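Local coordinates for regulator of g-protein signalling 1 (Homo sapiens, PDB 2BV1) that increases the GTPase activity of G protein alpha subunits, driving them into the inactive GDP-bound form and so damping G protein-coupled receptor signalling, at residues Ile89-Thr99 against Phe111-Leu121. Numbering follows the deposited sequence.
Sequences INIDFRTREST and FDEAQKVIYTL
The first turns of helices 93-103 and 112-131 run nearly antiparallel, the axes of portions 93-99 and 112-121 lying 150° apart and 9.6 Å at closest approach; the nearest CA atoms pair T95 with A114, T99 with F111 and, from the loop before the first helix, I91 with V117. At A114, T95 lays its methyl CG2 over the backbone, 3.9 Å from A114 CA, while I91 CD1 meets A114 CB from the side. I91 works with both branches, since a chi1 of 59° sends CG1 toward A114 and leaves CG2 to touch both V117 CG1 and I118 CD1, 3.8 Å from each. I118 CD1 also meets I89 CB, the two isoleucine chains crossing at about a right angle. Farther along, L121 CD1 rests against the backbone oxygen and CB of N90, the centre of an inverse gamma turn.

With chi1 -59° the T95 hydroxyl bonds D92 OD1 on its syn side (2.7 Å), leaving CG2 to the A114 side; D92 OD2 takes T95 N from above the carboxylate plane, and the helix start is thereby N-capped. At the other end T99 divides its branches: CG2 packs against F111 CD1 and CE1, whereas OG1 donates to T95 O and accepts a hydrogen bond from a water, which itself accepts from A114 N (3.1 Å). A second water joins S98 OG to E113 OE1, the latter link weak. Beyond the pair, F111 meets Y61 edge-to-face, and Q115 hydrogen-bonds E59 and K62. The result is a near-antiparallel helix pair within the all-helical RGS domain, with waters linking its polar edge.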
ATOM      1  N   ILE A  89     -10.149   4.585  -1.662  1.00 44.26           N
ATOM      2  CA  ILE A  89      -9.157   4.908  -0.670  1.00 42.11           C
ATOM      3  C   ILE A  89      -9.571   6.195   0.056  1.00 42.14           C
ATOM      4  O   ILE A  89     -10.258   7.062  -0.518  1.00 39.57           O
ATOM      5  CB  ILE A  89      -7.732   5.048  -1.286  1.00 41.69           C
ATOM      6  CG1 ILE A  89      -7.681   6.181  -2.324  1.00 39.88           C
ATOM      7  CG2 ILE A  89      -7.265   3.720  -1.867  1.00 42.64           C
ATOM      8  CD1 ILE A  89      -6.316   6.463  -2.871  1.00 40.37           C
ATOM      9  N   ASN A  90      -9.161   6.274   1.327  1.00 42.13           N
ATOM     10  CA  ASN A  90      -9.531   7.374   2.222  1.00 42.39           C
ATOM     11  C   ASN A  90      -8.528   8.516   2.133  1.00 41.27           C
ATOM     12  O   ASN A  90      -7.767   8.765   3.071  1.00 43.07           O
ATOM     13  CB  ASN A  90      -9.546   6.917   3.678  1.00 43.36           C
ATOM     14  CG  ASN A  90     -10.779   6.189   4.071  1.00 45.03           C
ATOM     15  OD1 ASN A  90     -11.903   6.671   3.895  1.00 48.52           O
ATOM     16  ND2 ASN A  90     -10.574   5.035   4.715  1.00 49.43           N
ATOM     17  N   ILE A  91      -8.492   9.191   1.003  1.00 39.72           N
ATOM     18  CA  ILE A  91      -7.740  10.444   0.888  1.00 37.71           C
ATOM     19  C   ILE A  91      -8.769  11.516   1.055  1.00 36.52           C
ATOM     20  O   ILE A  91      -9.965  11.244   0.945  1.00 34.32           O
ATOM     21  CB  ILE A  91      -6.981  10.608  -0.436  1.00 37.33           C
ATOM     22  CG1 ILE A  91      -7.941  10.549  -1.642  1.00 37.64           C
ATOM     23  CG2 ILE A  91      -5.904   9.560  -0.527  1.00 38.48           C
ATOM     24  CD1 ILE A  91      -7.204  10.473  -3.020  1.00 37.89           C
ATOM     25  N   ASP A  92      -8.300  12.718   1.380  1.00 35.65           N
ATOM     26  CA  ASP A  92      -9.170  13.855   1.545  1.00 35.06           C
ATOM     27  C   ASP A  92      -9.608  14.340   0.157  1.00 35.47           C
ATOM     28  O   ASP A  92      -8.950  14.095  -0.866  1.00 35.51           O
ATOM     29  CB  ASP A  92      -8.430  14.979   2.289  1.00 34.55           C
ATOM     30  CG  ASP A  92      -7.230  15.475   1.494  1.00 33.06           C
ATOM     31  OD1 ASP A  92      -6.186  14.787   1.472  1.00 35.58           O
ATOM     32  OD2 ASP A  92      -7.372  16.499   0.833  1.00 32.83           O
ATOM     33  N   PHE A  93     -10.711  15.058   0.168  1.00 35.51           N
ATOM     34  CA  PHE A  93     -11.321  15.668  -0.988  1.00 36.65           C
ATOM     35  C   PHE A  93     -10.388  16.462  -1.914  1.00 36.48           C
ATOM     36  O   PHE A  93     -10.512  16.337  -3.136  1.00 34.23           O
ATOM     37  CB  PHE A  93     -12.473  16.555  -0.511  1.00 37.38           C
ATOM     38  CG  PHE A  93     -13.143  17.291  -1.581  1.00 38.14           C
ATOM     39  CD1 PHE A  93     -14.046  16.655  -2.403  1.00 40.44           C
ATOM     40  CD2 PHE A  93     -12.890  18.645  -1.776  1.00 39.14           C
ATOM     41  CE1 PHE A  93     -14.676  17.357  -3.423  1.00 39.83           C
ATOM     42  CE2 PHE A  93     -13.506  19.344  -2.787  1.00 39.89           C
ATOM     43  CZ  PHE A  93     -14.411  18.705  -3.608  1.00 40.63           C
ATOM     44  N   ARG A  94      -9.482  17.264  -1.338  1.00 36.19           N
ATOM     45  CA  ARG A  94      -8.601  18.136  -2.141  1.00 36.93           C
ATOM     46  C   ARG A  94      -7.531  17.317  -2.838  1.00 36.39           C
ATOM     47  O   ARG A  94      -7.217  17.571  -3.995  1.00 36.26           O
ATOM     48  CB  ARG A  94      -7.956  19.287  -1.318  1.00 36.64           C
ATOM     49  CG  ARG A  94      -8.916  20.430  -1.076  1.00 38.26           C
ATOM     50  CD  ARG A  94      -8.305  21.559  -0.235  1.00 36.92           C
ATOM     51  NE  ARG A  94      -9.328  22.511   0.195  1.00 38.22           N
ATOM     52  CZ  ARG A  94      -9.181  23.346   1.228  1.00 36.00           C
ATOM     53  NH1 ARG A  94      -8.055  23.344   1.943  1.00 32.97           N
ATOM     54  NH2 ARG A  94     -10.180  24.142   1.566  1.00 35.35           N
ATOM     55  N   THR A  95      -6.986  16.335  -2.149  1.00 36.72           N
ATOM     56  CA  THR A  95      -6.036  15.413  -2.771  1.00 37.16           C
ATOM     57  C   THR A  95      -6.690  14.598  -3.913  1.00 37.60           C
ATOM     58  O   THR A  95      -6.108  14.435  -5.007  1.00 35.53           O
ATOM     59  CB  THR A  95      -5.453  14.500  -1.742  1.00 37.70           C
ATOM     60  OG1 THR A  95      -4.818  15.303  -0.763  1.00 36.81           O
ATOM     61  CG2 THR A  95      -4.434  13.523  -2.360  1.00 37.85           C
ATOM     62  N   ARG A  96      -7.925  14.158  -3.663  1.00 38.18           N
ATOM     63  CA  ARG A  96      -8.717  13.463  -4.680  1.00 39.11           C
ATOM     64  C   ARG A  96      -8.940  14.331  -5.914  1.00 39.13           C
ATOM     65  O   ARG A  96      -8.645  13.897  -7.020  1.00 38.37           O
ATOM     66  CB  ARG A  96     -10.048  12.981  -4.093  1.00 39.43           C
ATOM     67  CG  ARG A  96     -10.733  11.877  -4.891  1.00 41.27           C
ATOM     68  CD  ARG A  96     -12.031  11.387  -4.243  1.00 42.48           C
ATOM     69  NE  ARG A  96     -11.907  11.210  -2.784  1.00 47.17           N
ATOM     70  CZ  ARG A  96     -12.502  11.985  -1.857  1.00 49.73           C
ATOM     71  NH1 ARG A  96     -13.293  13.013  -2.178  1.00 49.65           N
ATOM     72  NH2 ARG A  96     -12.313  11.720  -0.575  1.00 51.38           N
ATOM     73  N   GLU A  97      -9.432  15.565  -5.720  1.00 39.30           N
ATOM     74  CA  GLU A  97      -9.669  16.490  -6.819  1.00 39.71           C
ATOM     75  C   GLU A  97      -8.400  16.801  -7.624  1.00 39.51           C
ATOM     76  O   GLU A  97      -8.437  16.828  -8.879  1.00 38.92           O
ATOM     77  CB  GLU A  97     -10.303  17.808  -6.315  1.00 40.42           C
ATOM     78  CG  GLU A  97     -11.677  17.629  -5.649  1.00 42.36           C
ATOM     79  CD  GLU A  97     -12.862  18.025  -6.530  1.00 47.31           C
ATOM     80  OE1 GLU A  97     -12.883  19.153  -7.102  1.00 46.70           O
ATOM     81  OE2 GLU A  97     -13.806  17.199  -6.606  1.00 51.03           O
ATOM     82  N   SER A  98      -7.288  17.059  -6.941  1.00 38.77           N
ATOM     83  CA  SER A  98      -6.037  17.296  -7.678  1.00 39.79           C
ATOM     84  C   SER A  98      -5.511  16.044  -8.418  1.00 39.64           C
ATOM     85  O   SER A  98      -4.983  16.169  -9.529  1.00 39.34           O
ATOM     86  CB  SER A  98      -4.943  17.927  -6.815  1.00 40.04           C
ATOM     87  OG  SER A  98      -4.564  17.086  -5.783  1.00 41.80           O
ATOM     88  N   THR A  99      -5.667  14.863  -7.820  1.00 39.23           N
ATOM     89  CA  THR A  99      -5.278  13.609  -8.480  1.00 39.30           C
ATOM     90  C   THR A  99      -6.112  13.414  -9.783  1.00 39.79           C
ATOM     91  O   THR A  99      -5.563  13.090 -10.845  1.00 38.95           O
ATOM     92  CB  THR A  99      -5.422  12.410  -7.534  1.00 38.72           C
ATOM     93  OG1 THR A  99      -4.547  12.557  -6.403  1.00 37.18           O
ATOM     94  CG2 THR A  99      -5.089  11.035  -8.237  1.00 39.65           C
ATOM     95  N   PHE A 111       0.511  10.106  -8.791  1.00 38.37           N
ATOM     96  CA  PHE A 111      -0.115   9.557  -7.592  1.00 38.51           C
ATOM     97  C   PHE A 111       0.687   9.767  -6.298  1.00 38.40           C
ATOM     98  O   PHE A 111       0.272   9.242  -5.242  1.00 37.44           O
ATOM     99  CB  PHE A 111      -0.395   8.037  -7.767  1.00 37.81           C
ATOM    100  CG  PHE A 111      -1.372   7.741  -8.837  1.00 36.94           C
ATOM    101  CD1 PHE A 111      -2.724   8.030  -8.645  1.00 36.82           C
ATOM    102  CD2 PHE A 111      -0.961   7.194 -10.051  1.00 37.11           C
ATOM    103  CE1 PHE A 111      -3.657   7.793  -9.645  1.00 37.57           C
ATOM    104  CE2 PHE A 111      -1.869   6.966 -11.066  1.00 35.24           C
ATOM    105  CZ  PHE A 111      -3.214   7.241 -10.874  1.00 36.55           C
ATOM    106  N   ASP A 112       1.801  10.504  -6.388  1.00 38.94           N
ATOM    107  CA  ASP A 112       2.700  10.764  -5.241  1.00 40.24           C
ATOM    108  C   ASP A 112       1.982  11.372  -4.027  1.00 39.66           C
ATOM    109  O   ASP A 112       2.246  10.992  -2.895  1.00 40.07           O
ATOM    110  CB  ASP A 112       3.817  11.707  -5.654  1.00 41.38           C
ATOM    111  CG  ASP A 112       4.903  11.015  -6.488  1.00 44.24           C
ATOM    112  OD1 ASP A 112       4.796   9.802  -6.769  1.00 45.97           O
ATOM    113  OD2 ASP A 112       5.870  11.711  -6.831  1.00 47.52           O
ATOM    114  N   GLU A 113       1.068  12.298  -4.263  1.00 40.36           N
ATOM    115  CA  GLU A 113       0.359  12.953  -3.160  1.00 41.79           C
ATOM    116  C   GLU A 113      -0.594  11.970  -2.480  1.00 39.03           C
ATOM    117  O   GLU A 113      -0.604  11.814  -1.254  1.00 37.36           O
ATOM    118  CB  GLU A 113      -0.397  14.199  -3.640  1.00 41.87           C
ATOM    119  CG  GLU A 113       0.400  15.495  -3.634  1.00 45.93           C
ATOM    120  CD  GLU A 113      -0.453  16.706  -4.018  1.00 47.29           C
ATOM    121  OE1 GLU A 113      -1.695  16.700  -3.737  1.00 55.73           O
ATOM    122  OE2 GLU A 113       0.117  17.669  -4.601  1.00 53.88           O
ATOM    123  N   ALA A 114      -1.400  11.292  -3.288  1.00 38.72           N
ATOM    124  CA  ALA A 114      -2.345  10.312  -2.779  1.00 37.29           C
ATOM    125  C   ALA A 114      -1.624   9.149  -2.119  1.00 37.59           C
ATOM    126  O   ALA A 114      -2.060   8.635  -1.075  1.00 38.39           O
ATOM    127  CB  ALA A 114      -3.285   9.831  -3.873  1.00 37.37           C
ATOM    128  N   GLN A 115      -0.472   8.796  -2.659  1.00 37.74           N
ATOM    129  CA  GLN A 115       0.286   7.644  -2.159  1.00 37.73           C
ATOM    130  C   GLN A 115       0.826   7.999  -0.749  1.00 37.15           C
ATOM    131  O   GLN A 115       0.816   7.195   0.158  1.00 35.52           O
ATOM    132  CB  GLN A 115       1.437   7.322  -3.080  1.00 37.12           C
ATOM    133  CG  GLN A 115       2.166   6.044  -2.647  1.00 39.64           C
ATOM    134  CD  GLN A 115       3.294   5.615  -3.568  1.00 37.66           C
ATOM    135  OE1 GLN A 115       3.780   6.391  -4.379  1.00 41.72           O
ATOM    136  NE2 GLN A 115       3.717   4.352  -3.434  1.00 40.56           N
ATOM    137  N   LYS A 116       1.319   9.222  -0.623  1.00 38.24           N
ATOM    138  CA  LYS A 116       1.827   9.700   0.634  1.00 38.25           C
ATOM    139  C   LYS A 116       0.764   9.701   1.715  1.00 37.63           C
ATOM    140  O   LYS A 116       1.008   9.246   2.798  1.00 38.58           O
ATOM    141  CB  LYS A 116       2.463  11.048   0.455  1.00 38.65           C
ATOM    142  CG  LYS A 116       3.347  11.435   1.645  1.00 42.38           C
ATOM    143  N   VAL A 117      -0.424  10.204   1.421  1.00 37.62           N
ATOM    144  CA  VAL A 117      -1.524  10.168   2.356  1.00 37.14           C
ATOM    145  C   VAL A 117      -1.772   8.723   2.814  1.00 36.92           C
ATOM    146  O   VAL A 117      -1.905   8.424   4.028  1.00 36.06           O
ATOM    147  CB  VAL A 117      -2.828  10.784   1.746  1.00 36.34           C
ATOM    148  CG1 VAL A 117      -4.037  10.580   2.681  1.00 36.36           C
ATOM    149  CG2 VAL A 117      -2.649  12.246   1.461  1.00 37.83           C
ATOM    150  N   ILE A 118      -1.891   7.817   1.856  1.00 37.15           N
ATOM    151  CA  ILE A 118      -2.218   6.428   2.181  1.00 37.53           C
ATOM    152  C   ILE A 118      -1.069   5.773   2.953  1.00 37.22           C
ATOM    153  O   ILE A 118      -1.313   5.036   3.863  1.00 38.45           O
ATOM    154  CB  ILE A 118      -2.543   5.572   0.901  1.00 38.04           C
ATOM    155  CG1 ILE A 118      -3.809   6.074   0.195  1.00 37.40           C
ATOM    156  CG2 ILE A 118      -2.601   4.099   1.235  1.00 37.32           C
ATOM    157  CD1 ILE A 118      -5.074   6.197   1.051  1.00 38.49           C
ATOM    158  N   TYR A 119       0.167   6.059   2.612  1.00 37.87           N
ATOM    159  CA  TYR A 119       1.288   5.537   3.393  1.00 37.83           C
ATOM    160  C   TYR A 119       1.191   5.964   4.845  1.00 38.24           C
ATOM    161  O   TYR A 119       1.356   5.172   5.758  1.00 37.18           O
ATOM    162  CB  TYR A 119       2.578   6.054   2.814  1.00 39.05           C
ATOM    163  CG  TYR A 119       3.778   5.438   3.445  1.00 41.14           C
ATOM    164  CD1 TYR A 119       4.270   4.245   2.963  1.00 43.36           C
ATOM    165  CD2 TYR A 119       4.425   6.037   4.545  1.00 41.54           C
ATOM    166  CE1 TYR A 119       5.374   3.671   3.495  1.00 42.73           C
ATOM    167  CE2 TYR A 119       5.561   5.442   5.112  1.00 44.29           C
ATOM    168  CZ  TYR A 119       6.008   4.239   4.558  1.00 45.73           C
ATOM    169  OH  TYR A 119       7.100   3.580   5.019  1.00 46.23           O
ATOM    170  N   THR A 120       0.887   7.252   5.060  1.00 38.40           N
ATOM    171  CA  THR A 120       0.706   7.752   6.419  1.00 37.50           C
ATOM    172  C   THR A 120      -0.441   7.081   7.150  1.00 37.53           C
ATOM    173  O   THR A 120      -0.324   6.730   8.360  1.00 36.00           O
ATOM    174  CB  THR A 120       0.522   9.276   6.374  1.00 37.62           C
ATOM    175  OG1 THR A 120       1.631   9.837   5.669  1.00 36.54           O
ATOM    176  CG2 THR A 120       0.364   9.912   7.790  1.00 37.85           C
ATOM    177  N   LEU A 121      -1.561   6.902   6.456  1.00 37.27           N
ATOM    178  CA  LEU A 121      -2.699   6.251   7.071  1.00 39.53           C
ATOM    179  C   LEU A 121      -2.337   4.845   7.591  1.00 39.28           C
ATOM    180  O   LEU A 121      -2.775   4.416   8.689  1.00 39.05           O
ATOM    181  CB  LEU A 121      -3.892   6.145   6.118  1.00 40.46           C
ATOM    182  CG  LEU A 121      -4.882   7.276   5.852  1.00 44.14           C
ATOM    183  CD1 LEU A 121      -6.090   6.665   5.115  1.00 47.30           C
ATOM    184  CD2 LEU A 121      -5.345   8.035   7.098  1.00 45.44           C
TER
HETATM  185  O   HOH W   1      -2.641  15.351  -6.350  1.00 55.87           O
HETATM  186  O   HOH W   2      -1.927  12.185  -6.209  1.00 32.17           O